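Local coordinates for D-isomer specific 2-hydroxyacid dehydrogenase family protein (Desulfovibrio vulgaris, PDB 5TX7) that probably interconverts D-2-hydroxyacids and the matching 2-oxoacids with NAD as the redox cofactor, at residues Ile4-Gly9 with Ile17-Ile22; Tyr10-Gly15 with Thr297-Thr302; Val49-Val54 with Asp78-Ala83; Ser93-Tyr98 with Ala303-Ser308; Tyr98-Val103 with Gly160-Arg165. All coordinates share one frame; numbering follows the deposited sequence.

Contact 1 of 5, residues Ile4-Gly9 with Ile17-Ile22; sequences IVALDG and ISWAPI
Trp19, which reaches across to Ala6 and Gly9, sits in a turn fixed by the bond from Ala20 N to Ser18 OG, 3.0 Å long with an N-H...O angle of 159°. This capping bond lies at the turn into helix 20-23, which connects strand 3-6 to the parallel strand 27-30 in a beta-alpha-beta unit; the contact packs the first strand and its loop against the start of the helix. With CG anti to its carbonyl carbon (chi1 -68°), Trp19 sends the indole toward the strand. The six-membered end of the ring does the touching: Trp19 CH2 lies 4.1 Å from Ala6 CB, which approaches obliquely, and Trp19 CZ2 lies 3.7 Å from Gly9 O, near the ring plane at its edge. On its own segment, Ile22 CG1 also sits in the plane at an edge of the indole. Leu28 and Val30 of the next strand touch the same ring, and Met299 of helix 292-310 packs on it too. No hydrogen bond spans the two segments, and four of the five touching residues are buried, so the join is hydrophobic in character. Its other half is a pair of branched chains. Ile22 CG2, set anti to its own backbone N, meets both ends of the forked Ile4 chain, at 3.9 Å from Ile4 CD1 and 4.1 Å from Ile4 CG2.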
# COMPACT_ATOMS: atom_id res chain seq x y z
N ILE A 4 39.36 6.43 1.67
CA ILE A 4 38.11 6.04 1.00
C ILE A 4 37.34 7.30 0.59
O ILE A 4 37.13 8.18 1.42
CB ILE A 4 37.21 5.19 1.93
CG1 ILE A 4 37.98 3.97 2.44
CG2 ILE A 4 36.00 4.71 1.18
CD1 ILE A 4 37.26 3.07 3.41
N VAL A 5 36.88 7.36 -0.65
CA VAL A 5 36.11 8.51 -1.13
C VAL A 5 34.76 8.07 -1.72
O VAL A 5 34.71 7.22 -2.62
CB VAL A 5 36.89 9.32 -2.18
CG1 VAL A 5 36.09 10.52 -2.66
CG2 VAL A 5 38.20 9.80 -1.57
N ALA A 6 33.68 8.66 -1.19
CA ALA A 6 32.34 8.50 -1.77
C ALA A 6 32.03 9.73 -2.64
O ALA A 6 31.95 10.87 -2.14
CB ALA A 6 31.30 8.33 -0.67
N LEU A 7 31.88 9.49 -3.94
CA LEU A 7 31.70 10.57 -4.91
C LEU A 7 30.25 11.08 -4.99
O LEU A 7 30.03 12.21 -5.37
CB LEU A 7 32.19 10.14 -6.31
CG LEU A 7 33.69 9.85 -6.41
CD1 LEU A 7 34.04 9.26 -7.77
CD2 LEU A 7 34.54 11.10 -6.14
N ASP A 8 29.28 10.24 -4.63
CA ASP A 8 27.89 10.70 -4.54
C ASP A 8 27.13 9.97 -3.46
O ASP A 8 26.33 9.10 -3.73
CB ASP A 8 27.17 10.61 -5.91
CG ASP A 8 27.13 9.19 -6.48
OD1 ASP A 8 28.03 8.38 -6.18
OD2 ASP A 8 26.18 8.90 -7.26
N GLY A 9 27.42 10.34 -2.22
CA GLY A 9 26.88 9.66 -1.04
C GLY A 9 25.54 10.17 -0.53
O GLY A 9 24.94 9.56 0.36
N ILE A 17 20.93 7.58 8.03
CA ILE A 17 21.66 6.37 8.38
C ILE A 17 23.08 6.82 8.75
O ILE A 17 23.29 7.99 9.03
CB ILE A 17 21.59 5.29 7.27
CG1 ILE A 17 22.23 5.74 5.95
CG2 ILE A 17 20.14 4.93 7.03
CD1 ILE A 17 22.35 4.66 4.91
N SER A 18 24.03 5.89 8.78
CA SER A 18 25.36 6.14 9.30
C SER A 18 26.44 5.57 8.38
O SER A 18 26.31 4.46 7.89
CB SER A 18 25.49 5.48 10.67
OG SER A 18 26.79 5.66 11.20
N TRP A 19 27.50 6.36 8.18
CA TRP A 19 28.70 5.88 7.48
C TRP A 19 29.61 5.06 8.40
O TRP A 19 30.63 4.56 7.95
CB TRP A 19 29.49 7.07 6.90
CG TRP A 19 28.79 7.75 5.80
CD1 TRP A 19 28.04 8.88 5.89
CD2 TRP A 19 28.75 7.34 4.44
NE1 TRP A 19 27.53 9.20 4.66
CE2 TRP A 19 27.95 8.27 3.75
CE3 TRP A 19 29.32 6.27 3.73
CZ2 TRP A 19 27.70 8.17 2.38
CZ3 TRP A 19 29.06 6.16 2.36
CH2 TRP A 19 28.25 7.12 1.71
N ALA A 20 29.25 4.93 9.68
CA ALA A 20 30.12 4.25 10.66
C ALA A 20 30.76 2.92 10.19
O ALA A 20 31.95 2.69 10.44
CB ALA A 20 29.40 4.06 11.98
N PRO A 21 29.99 2.05 9.51
CA PRO A 21 30.61 0.80 9.04
C PRO A 21 31.77 1.00 8.06
O PRO A 21 32.71 0.21 8.08
CB PRO A 21 29.45 0.06 8.36
CG PRO A 21 28.23 0.60 9.02
CD PRO A 21 28.53 2.05 9.29
N ILE A 22 31.70 2.04 7.23
CA ILE A 22 32.79 2.40 6.32
C ILE A 22 33.92 3.13 7.08
O ILE A 22 35.09 2.89 6.83
CB ILE A 22 32.31 3.32 5.16
CG1 ILE A 22 31.06 2.77 4.45
CG2 ILE A 22 33.43 3.54 4.15
CD1 ILE A 22 31.24 1.52 3.64

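Contact 2 of 5, residues Tyr10-Gly15 with Thr297-Thr302; sequences YTLNPG and TLMDST
Leu12 and Met299 mark the closest backbone approach, 7.8 Å between Leu12 CA and Met299 CA, where the irregular loop 10-15, its first three residues helical in phi and psi, faces the regular helix 292-310. Leu12 carries the contact, and its two methyls divide the work. Leu12 CD1 lies against the flank of Leu298, 3.8 Å from Leu298 CD2 and 3.9 Å from Leu298 CG, while Leu12 CD2 meets the terminal methyl, Met299 CE, at 3.7 Å. The Met299 chain leaves anti to its backbone N (chi1 -176°) and then bends at chi2 and chi3, which brings the methyl back over Leu12; from there it also touches Asn13 CB at 4.3 Å. The polar end of Asn13 is occupied outside this pair, OD1 accepting from Ile17 N. In the helix, Leu298 O takes Thr302 OG1 (2.7 Å) as well as Thr302 N, from opposite faces of its carbonyl plane, so the hydroxyl is turned back onto its own helix. Arg295 NH1 bonds Leu12 O, adding a polar tie to the loop, and loop residues Thr11 and Pro14 pack on Cys137 and Trp139 of the second subunit, respectively. Methyl-to-methyl contact with no hydrogen bond between the segments makes the join one of apolar packing, by which the late helix, returning from the NAD-binding part of the chain, lies against the N-terminal loop.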
# COMPACT_ATOMS: atom_id res chain seq x y z
N TYR A 10 25.05 11.27 -1.08
CA TYR A 10 23.84 11.88 -0.53
C TYR A 10 22.61 10.97 -0.65
O TYR A 10 21.94 10.74 0.34
CB TYR A 10 23.55 13.23 -1.19
CG TYR A 10 22.37 13.95 -0.57
CD1 TYR A 10 22.43 14.44 0.74
CD2 TYR A 10 21.19 14.09 -1.27
CE1 TYR A 10 21.34 15.09 1.30
CE2 TYR A 10 20.10 14.73 -0.72
CZ TYR A 10 20.17 15.24 0.57
OH TYR A 10 19.05 15.89 1.09
N THR A 11 22.35 10.43 -1.85
CA THR A 11 21.23 9.51 -2.07
C THR A 11 21.30 8.23 -1.20
O THR A 11 20.27 7.75 -0.73
CB THR A 11 21.06 9.11 -3.56
OG1 THR A 11 22.27 8.54 -4.05
CG2 THR A 11 20.70 10.32 -4.44
N LEU A 12 22.50 7.70 -0.95
CA LEU A 12 22.62 6.59 0.00
C LEU A 12 22.32 7.01 1.45
O LEU A 12 21.62 6.29 2.17
CB LEU A 12 23.99 5.93 -0.06
CG LEU A 12 24.26 4.82 0.97
CD1 LEU A 12 23.25 3.67 0.91
CD2 LEU A 12 25.66 4.29 0.80
N ASN A 13 22.85 8.15 1.87
CA ASN A 13 22.70 8.62 3.26
C ASN A 13 22.49 10.12 3.32
O ASN A 13 23.44 10.87 3.51
CB ASN A 13 23.93 8.26 4.11
CG ASN A 13 23.80 8.71 5.56
OD1 ASN A 13 22.75 9.12 6.02
ND2 ASN A 13 24.89 8.62 6.28
N PRO A 14 21.23 10.55 3.20
CA PRO A 14 20.90 11.97 3.32
C PRO A 14 20.61 12.34 4.79
O PRO A 14 19.62 13.02 5.09
CB PRO A 14 19.65 12.09 2.45
CG PRO A 14 18.95 10.78 2.70
CD PRO A 14 20.05 9.77 2.79
N GLY A 15 21.46 11.85 5.69
CA GLY A 15 21.41 12.20 7.10
C GLY A 15 20.60 11.27 8.01
O GLY A 15 20.47 11.57 9.19
N THR A 297 21.16 -1.57 4.58
CA THR A 297 21.70 -2.85 4.15
C THR A 297 22.81 -2.63 3.11
O THR A 297 23.87 -3.27 3.17
CB THR A 297 20.58 -3.74 3.57
OG1 THR A 297 19.64 -4.04 4.61
CG2 THR A 297 21.13 -5.04 2.95
N LEU A 298 22.52 -1.75 2.16
CA LEU A 298 23.49 -1.30 1.16
C LEU A 298 24.80 -0.78 1.78
O LEU A 298 25.89 -1.07 1.29
CB LEU A 298 22.83 -0.28 0.24
CG LEU A 298 23.58 0.30 -0.93
CD1 LEU A 298 24.26 -0.76 -1.78
CD2 LEU A 298 22.62 1.12 -1.78
N MET A 299 24.68 -0.02 2.86
CA MET A 299 25.84 0.49 3.58
C MET A 299 26.66 -0.66 4.16
O MET A 299 27.86 -0.70 3.97
CB MET A 299 25.40 1.43 4.70
CG MET A 299 26.54 2.11 5.47
SD MET A 299 27.43 3.37 4.54
CE MET A 299 26.16 4.63 4.43
N ASP A 300 26.00 -1.58 4.87
CA ASP A 300 26.66 -2.73 5.49
C ASP A 300 27.35 -3.63 4.46
O ASP A 300 28.50 -4.05 4.68
CB ASP A 300 25.68 -3.58 6.29
CG ASP A 300 25.30 -2.96 7.64
OD1 ASP A 300 26.13 -2.26 8.27
OD2 ASP A 300 24.14 -3.21 8.09
N SER A 301 26.66 -3.91 3.35
CA SER A 301 27.22 -4.75 2.28
C SER A 301 28.41 -4.08 1.60
O SER A 301 29.35 -4.76 1.23
CB SER A 301 26.16 -5.09 1.22
OG SER A 301 25.13 -5.90 1.75
N THR A 302 28.36 -2.77 1.44
CA THR A 302 29.51 -1.99 0.96
C THR A 302 30.70 -2.08 1.94
O THR A 302 31.85 -2.22 1.50
CB THR A 302 29.10 -0.53 0.72
OG1 THR A 302 28.04 -0.51 -0.25
CG2 THR A 302 30.27 0.30 0.23

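Contact 3 of 5, residues Val49-Val54 with Asp78-Ala83; sequences VLTNKV and DKVDVA
Thr51 and Val80 form the enclosed part of this contact, and Lys53 with Lys79 the part nearer solvent. On the buried side, Thr51 CG2 meets Val80 CG2 at 4.0 Å, the two short chains passing in opposite directions. Thr51 owes this to its first torsion of 177°, which puts OG1 anti to the backbone N and leaves CG2 between the backbone N and the carbonyl carbon. The hydroxyl then serves its own segment: Thr51 OG1 donates to Val54 O over 2.6 Å, in the carbonyl plane and on a lone pair, closing the bend that follows the strand. The outer side has one polar bond instead of packed methyls. Lys79 NZ donates to Lys53 O at 2.8 Å, in the carbonyl plane with a C=O...N angle of 157°, and the aliphatic part of the chain follows, Lys79 CD lying 3.4 Å from the same oxygen. Lys79 is exposed, so water can probably compete for its ammonium. The other lysine turns away: bent at chi2 and chi4, Lys53 NZ bonds Asn52 OD1 at 2.8 Å and makes a cation-pi contact with Trp136 of the second subunit. Asp8 also holds the bend, OD1 accepting from Asn52 N and OD2 from Lys53 N. The contact lies at the C-terminal end of strand 48-51 and in the bend after it; that strand runs between strands 3-6 and 69-72 of the parallel sheet, and against it comes the approach to helix 82-87, whose N-cap Asp81 bonds Ala84 N.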
# COMPACT_ATOMS: atom_id res chain seq x y z
N VAL A 49 37.27 3.93 -4.06
CA VAL A 49 36.26 4.87 -4.51
C VAL A 49 34.88 4.20 -4.42
O VAL A 49 34.70 3.05 -4.87
CB VAL A 49 36.55 5.36 -5.95
CG1 VAL A 49 35.32 6.01 -6.59
CG2 VAL A 49 37.71 6.34 -5.94
N LEU A 50 33.91 4.92 -3.86
CA LEU A 50 32.50 4.49 -3.83
C LEU A 50 31.70 5.38 -4.78
O LEU A 50 31.80 6.61 -4.71
CB LEU A 50 31.93 4.59 -2.43
CG LEU A 50 32.76 3.93 -1.32
CD1 LEU A 50 32.14 4.25 0.04
CD2 LEU A 50 32.88 2.42 -1.56
N THR A 51 30.97 4.75 -5.70
CA THR A 51 30.14 5.46 -6.65
C THR A 51 28.78 4.76 -6.72
O THR A 51 28.69 3.54 -6.70
CB THR A 51 30.77 5.51 -8.06
OG1 THR A 51 29.88 6.16 -8.97
CG2 THR A 51 31.11 4.11 -8.62
N ASN A 52 27.72 5.56 -6.77
CA ASN A 52 26.39 5.06 -7.09
C ASN A 52 26.20 5.25 -8.59
O ASN A 52 26.16 4.29 -9.34
CB ASN A 52 25.33 5.79 -6.24
CG ASN A 52 23.98 5.10 -6.27
OD1 ASN A 52 23.65 4.39 -7.21
ND2 ASN A 52 23.20 5.30 -5.21
N LYS A 53 26.10 6.50 -9.03
CA LYS A 53 25.87 6.82 -10.44
C LYS A 53 26.94 7.74 -11.03
O LYS A 53 26.77 8.19 -12.16
CB LYS A 53 24.48 7.47 -10.61
CG LYS A 53 23.30 6.60 -10.22
CD LYS A 53 23.17 5.36 -11.09
CE LYS A 53 21.97 4.51 -10.67
NZ LYS A 53 22.29 3.58 -9.55
N VAL A 54 28.02 8.02 -10.31
CA VAL A 54 29.11 8.82 -10.87
C VAL A 54 29.88 7.92 -11.86
O VAL A 54 30.29 6.82 -11.50
CB VAL A 54 30.05 9.37 -9.79
CG1 VAL A 54 31.25 10.07 -10.43
CG2 VAL A 54 29.28 10.34 -8.90
N ASP A 78 26.27 0.18 -14.74
CA ASP A 78 26.30 0.47 -16.19
C ASP A 78 27.16 1.68 -16.54
O ASP A 78 27.67 1.76 -17.65
CB ASP A 78 24.87 0.64 -16.76
CG ASP A 78 24.74 0.11 -18.21
OD1 ASP A 78 25.17 -1.05 -18.48
OD2 ASP A 78 24.21 0.84 -19.08
N LYS A 79 27.32 2.61 -15.59
CA LYS A 79 28.16 3.81 -15.77
C LYS A 79 29.65 3.61 -15.39
O LYS A 79 30.43 4.54 -15.47
CB LYS A 79 27.53 5.01 -15.03
CG LYS A 79 26.17 5.42 -15.60
CD LYS A 79 25.46 6.52 -14.81
CE LYS A 79 25.74 7.93 -15.35
NZ LYS A 79 25.36 9.03 -14.40
N VAL A 80 30.03 2.41 -14.97
CA VAL A 80 31.40 2.08 -14.65
C VAL A 80 31.98 1.13 -15.69
O VAL A 80 31.48 0.03 -15.85
CB VAL A 80 31.51 1.42 -13.27
CG1 VAL A 80 32.96 1.10 -12.92
CG2 VAL A 80 30.92 2.34 -12.20
N ASP A 81 33.03 1.55 -16.39
CA ASP A 81 33.73 0.67 -17.33
C ASP A 81 34.56 -0.34 -16.54
O ASP A 81 35.75 -0.15 -16.35
CB ASP A 81 34.60 1.48 -18.30
CG ASP A 81 35.15 0.62 -19.44
OD1 ASP A 81 35.12 -0.63 -19.33
OD2 ASP A 81 35.60 1.19 -20.46
N VAL A 82 33.89 -1.41 -16.09
CA VAL A 82 34.52 -2.39 -15.21
C VAL A 82 35.55 -3.25 -15.93
O VAL A 82 36.44 -3.81 -15.27
CB VAL A 82 33.50 -3.28 -14.45
CG1 VAL A 82 32.54 -2.44 -13.63
CG2 VAL A 82 32.73 -4.21 -15.39
N ALA A 83 35.44 -3.36 -17.25
CA ALA A 83 36.47 -4.03 -18.06
C ALA A 83 37.80 -3.26 -18.04
O ALA A 83 38.85 -3.84 -17.82
CB ALA A 83 35.99 -4.22 -19.50

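Contact 4 of 5, residues Ser93-Tyr98 with Ala303-Ser308; sequences SNVPGY and AANIRS
Asn305 crosses from helix 292-310 to the loop after strand 92-93, and its side chain makes all the contacts of segment 303-308 with Ser93, Asn94 and Val95. From the helix, Asn305 CB points toward the loop and stands 4.2 Å from Ser93 CB. Asn305 CG follows anti to its carbonyl carbon (chi1 -73°), and lies 3.9 Å both from Ser93 CB and from Asn94 O. At this point the amide forks. Asn305 OD1 turns to Asn316 ND2, from which it accepts a hydrogen bond. Asn305 ND2 reaches the loop: it donates to Asn94 O over 2.9 Å with an N-H...O angle of 154°, the acceptor close to the amide plane of Asn305. Relative to the Asn94 carbonyl plane, Asn305 ND2 stands above it, 50° out, and not on a lone pair. ND2 also bonds Ser71 OG in strand 69-72, so the same nitrogen ties helix, loop and sheet. Around it the walls are aliphatic, Ser93 CB at 3.5 Å from Asn305 ND2 and Val95 CG2 at 4.0 Å from it. The Ser93 hydroxyl looks to Val315 O, and Asn94 ND2 to Thr75 O, so neither polar end is spent on the helix. The loop leads on to helix 100-116, and in this family such passages join the catalytic and NAD-binding domains. A buried amide with partners for both its oxygen and its nitrogen makes a directional, polar join, one that fixes the edge strand's exit against the late helix and the 315-316 segment.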
# COMPACT_ATOMS: atom_id res chain seq x y z
N SER A 93 33.34 -4.16 -7.21
CA SER A 93 32.27 -4.89 -6.56
C SER A 93 30.94 -4.12 -6.62
O SER A 93 30.94 -2.88 -6.64
CB SER A 93 32.64 -5.18 -5.11
OG SER A 93 33.71 -6.11 -5.03
N ASN A 94 29.83 -4.87 -6.64
CA ASN A 94 28.49 -4.27 -6.48
C ASN A 94 27.80 -4.85 -5.24
O ASN A 94 28.44 -5.55 -4.46
CB ASN A 94 27.65 -4.46 -7.76
CG ASN A 94 27.21 -5.89 -7.99
OD1 ASN A 94 27.68 -6.84 -7.33
ND2 ASN A 94 26.31 -6.05 -8.94
N VAL A 95 26.52 -4.52 -5.05
CA VAL A 95 25.72 -5.07 -3.98
C VAL A 95 24.39 -5.59 -4.54
O VAL A 95 23.47 -4.81 -4.79
CB VAL A 95 25.40 -4.01 -2.91
CG1 VAL A 95 24.66 -4.64 -1.74
CG2 VAL A 95 26.67 -3.29 -2.45
N PRO A 96 24.28 -6.91 -4.76
CA PRO A 96 22.98 -7.48 -5.13
C PRO A 96 22.08 -7.71 -3.92
O PRO A 96 22.58 -7.86 -2.80
CB PRO A 96 23.34 -8.80 -5.81
CG PRO A 96 24.63 -9.20 -5.19
CD PRO A 96 25.34 -7.94 -4.73
N GLY A 97 20.77 -7.71 -4.13
CA GLY A 97 19.80 -8.12 -3.11
C GLY A 97 19.42 -7.15 -2.00
O GLY A 97 18.50 -7.44 -1.23
N TYR A 98 20.08 -6.00 -1.91
CA TYR A 98 19.82 -5.03 -0.83
C TYR A 98 18.38 -4.49 -0.82
O TYR A 98 17.87 -4.14 0.24
CB TYR A 98 20.81 -3.83 -0.91
CG TYR A 98 20.51 -2.85 -2.04
CD1 TYR A 98 19.66 -1.77 -1.87
CD2 TYR A 98 21.14 -3.00 -3.27
CE1 TYR A 98 19.40 -0.89 -2.91
CE2 TYR A 98 20.90 -2.13 -4.32
CZ TYR A 98 20.02 -1.08 -4.14
OH TYR A 98 19.75 -0.21 -5.18
N ALA A 303 30.45 -2.01 3.25
CA ALA A 303 31.52 -2.21 4.24
C ALA A 303 32.11 -3.63 4.15
O ALA A 303 33.34 -3.80 4.23
CB ALA A 303 31.03 -1.94 5.65
N ALA A 304 31.24 -4.63 3.94
CA ALA A 304 31.68 -6.02 3.75
C ALA A 304 32.57 -6.21 2.54
O ALA A 304 33.57 -6.91 2.63
CB ALA A 304 30.47 -6.94 3.64
N ASN A 305 32.18 -5.58 1.42
CA ASN A 305 32.97 -5.57 0.18
C ASN A 305 34.38 -5.00 0.41
O ASN A 305 35.37 -5.56 -0.05
CB ASN A 305 32.28 -4.73 -0.92
CG ASN A 305 31.04 -5.40 -1.53
OD1 ASN A 305 30.70 -6.52 -1.21
ND2 ASN A 305 30.38 -4.69 -2.44
N ILE A 306 34.45 -3.86 1.10
CA ILE A 306 35.73 -3.18 1.40
C ILE A 306 36.56 -4.02 2.36
O ILE A 306 37.77 -4.16 2.17
CB ILE A 306 35.50 -1.77 1.99
CG1 ILE A 306 34.82 -0.85 0.98
CG2 ILE A 306 36.82 -1.14 2.43
CD1 ILE A 306 34.19 0.38 1.62
N ARG A 307 35.92 -4.56 3.40
CA ARG A 307 36.58 -5.44 4.39
C ARG A 307 37.21 -6.64 3.68
O ARG A 307 38.38 -6.96 3.91
CB ARG A 307 35.58 -5.89 5.46
CG ARG A 307 36.19 -6.35 6.78
CD ARG A 307 35.16 -6.66 7.88
NE ARG A 307 34.19 -5.56 8.09
CZ ARG A 307 32.89 -5.55 7.75
NH1 ARG A 307 32.28 -6.60 7.17
NH2 ARG A 307 32.16 -4.47 8.00
N SER A 308 36.44 -7.26 2.78
CA SER A 308 36.92 -8.39 1.98
C SER A 308 38.08 -8.04 1.06
O SER A 308 39.02 -8.83 0.90
CB SER A 308 35.79 -8.98 1.16
OG SER A 308 34.78 -9.49 2.00

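Contact 5 of 5, residues Tyr98-Val103 with Gly160-Arg165; sequences YGTDSV and GRRVGR
The carboxylate of Asp101 and the guanidinium of Arg162 are turned 43° against each other, and Asp101 OD1 comes to the guanidinium obliquely, well out of its plane. No N-H points at this oxygen: Asp101 OD1 is 4.0 Å from Arg162 NE, a pairing of charges and not a salt bridge. What OD1 touches is the aliphatic stem of Arg162, with Arg162 CD at 3.3 Å and Arg162 CG at 3.7 Å. The stem leaves anti to the backbone N (chi1 -164°) and bends at chi2 and chi3, which takes it past the carboxylate. Beside the pair, Thr100 CG2 lies 4.2 Å from Arg162 CB, the two side chains crossing at about a right angle. At the far end of the arginine, Arg162 NH1 makes a weak hydrogen bond to Ala169 O of the second subunit, while Asp101 packs on Thr147 of that subunit. These side chains link the first turn of helix 100-116, with Gly99 at the N-cap position, to helix 158-169, which carries Gly160 of what is probably the GxGxxG dinucleotide-binding motif of the Rossmann domain. Deeper between the two helices, Val163 packs on Ala104 and Val107. With partly exposed residues, one methyl contact and no hydrogen bond between the segments, the join is mainly van der Waals contact along the arginine stem, with a charge attraction that solvent probably weakens.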
# COMPACT_ATOMS: atom_id res chain seq x y z
N TYR A 98 20.08 -6.00 -1.91
CA TYR A 98 19.82 -5.03 -0.83
C TYR A 98 18.38 -4.49 -0.82
O TYR A 98 17.87 -4.14 0.24
CB TYR A 98 20.81 -3.83 -0.91
CG TYR A 98 20.51 -2.85 -2.04
CD1 TYR A 98 19.66 -1.77 -1.87
CD2 TYR A 98 21.14 -3.00 -3.27
CE1 TYR A 98 19.40 -0.89 -2.91
CE2 TYR A 98 20.90 -2.13 -4.32
CZ TYR A 98 20.02 -1.08 -4.14
OH TYR A 98 19.75 -0.21 -5.18
N GLY A 99 17.75 -4.39 -1.98
CA GLY A 99 16.49 -3.69 -2.13
C GLY A 99 15.30 -4.54 -2.57
O GLY A 99 14.30 -4.00 -3.07
N THR A 100 15.40 -5.85 -2.38
CA THR A 100 14.33 -6.78 -2.76
C THR A 100 12.99 -6.40 -2.15
O THR A 100 11.98 -6.30 -2.82
CB THR A 100 14.67 -8.22 -2.31
OG1 THR A 100 15.90 -8.64 -2.93
CG2 THR A 100 13.55 -9.20 -2.67
N ASP A 101 12.99 -6.18 -0.85
CA ASP A 101 11.76 -5.84 -0.15
C ASP A 101 11.30 -4.42 -0.42
O ASP A 101 10.10 -4.16 -0.51
CB ASP A 101 11.94 -6.06 1.34
CG ASP A 101 12.10 -7.54 1.69
OD1 ASP A 101 11.14 -8.30 1.43
OD2 ASP A 101 13.16 -7.93 2.24
N SER A 102 12.26 -3.49 -0.53
CA SER A 102 11.96 -2.10 -0.85
C SER A 102 11.19 -2.04 -2.17
O SER A 102 10.13 -1.42 -2.24
CB SER A 102 13.23 -1.28 -0.94
OG SER A 102 12.95 0.12 -0.94
N VAL A 103 11.71 -2.73 -3.19
CA VAL A 103 11.13 -2.67 -4.53
C VAL A 103 9.78 -3.37 -4.60
O VAL A 103 8.80 -2.76 -5.07
CB VAL A 103 12.12 -3.20 -5.61
CG1 VAL A 103 11.46 -3.32 -6.99
CG2 VAL A 103 13.32 -2.24 -5.72
N GLY A 160 10.65 -10.25 -8.04
CA GLY A 160 9.51 -10.94 -8.62
C GLY A 160 8.88 -11.97 -7.69
O GLY A 160 7.68 -11.98 -7.53
N ARG A 161 9.68 -12.81 -7.08
CA ARG A 161 9.17 -13.82 -6.15
C ARG A 161 8.53 -13.21 -4.93
O ARG A 161 7.51 -13.72 -4.44
CB ARG A 161 10.29 -14.74 -5.68
CG ARG A 161 10.77 -15.68 -6.76
CD ARG A 161 12.12 -16.25 -6.37
NE ARG A 161 12.76 -16.95 -7.47
CZ ARG A 161 13.96 -17.53 -7.38
NH1 ARG A 161 14.64 -17.48 -6.23
NH2 ARG A 161 14.48 -18.15 -8.43
N ARG A 162 9.13 -12.12 -4.43
CA ARG A 162 8.57 -11.35 -3.30
C ARG A 162 7.23 -10.75 -3.70
O ARG A 162 6.24 -10.86 -2.96
CB ARG A 162 9.54 -10.25 -2.88
CG ARG A 162 9.29 -9.63 -1.53
CD ARG A 162 9.68 -10.61 -0.45
NE ARG A 162 8.50 -11.06 0.23
CZ ARG A 162 8.46 -12.15 0.99
NH1 ARG A 162 7.31 -12.49 1.56
NH2 ARG A 162 9.54 -12.90 1.23
N VAL A 163 7.17 -10.15 -4.88
CA VAL A 163 5.91 -9.62 -5.37
C VAL A 163 4.85 -10.72 -5.42
O VAL A 163 3.69 -10.49 -5.05
CB VAL A 163 6.08 -8.93 -6.73
CG1 VAL A 163 4.73 -8.67 -7.39
CG2 VAL A 163 6.83 -7.62 -6.58
N GLY A 164 5.23 -11.91 -5.85
CA GLY A 164 4.31 -13.04 -5.93
C GLY A 164 3.79 -13.48 -4.57
O GLY A 164 2.60 -13.74 -4.42
N ARG A 165 4.66 -13.57 -3.57
CA ARG A 165 4.21 -13.95 -2.23
C ARG A 165 3.18 -12.92 -1.69
O ARG A 165 2.14 -13.29 -1.13
CB ARG A 165 5.38 -14.20 -1.26

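How the contacts relate
From the N terminus, contact 1 closes first, a short loop from strand 3-6 to helix 20-23. Contact 2 opens inside that loop and closes only near residue 300, so the two cross, and they also touch. Contact 3 follows contact 1 in series, within the span of contact 2, on the adjoining strand of the same sheet. Contact 4 opens within contact 2 and closes beyond it, crossing it while using the same helix 292-310. Contact 5 lies within the spans of contacts 2 and 4 and shares Tyr98 with contact 4. Contacts 1 to 4 tie the N-terminal sheet, its loops and the late helix; contact 5 belongs to the NAD-binding side.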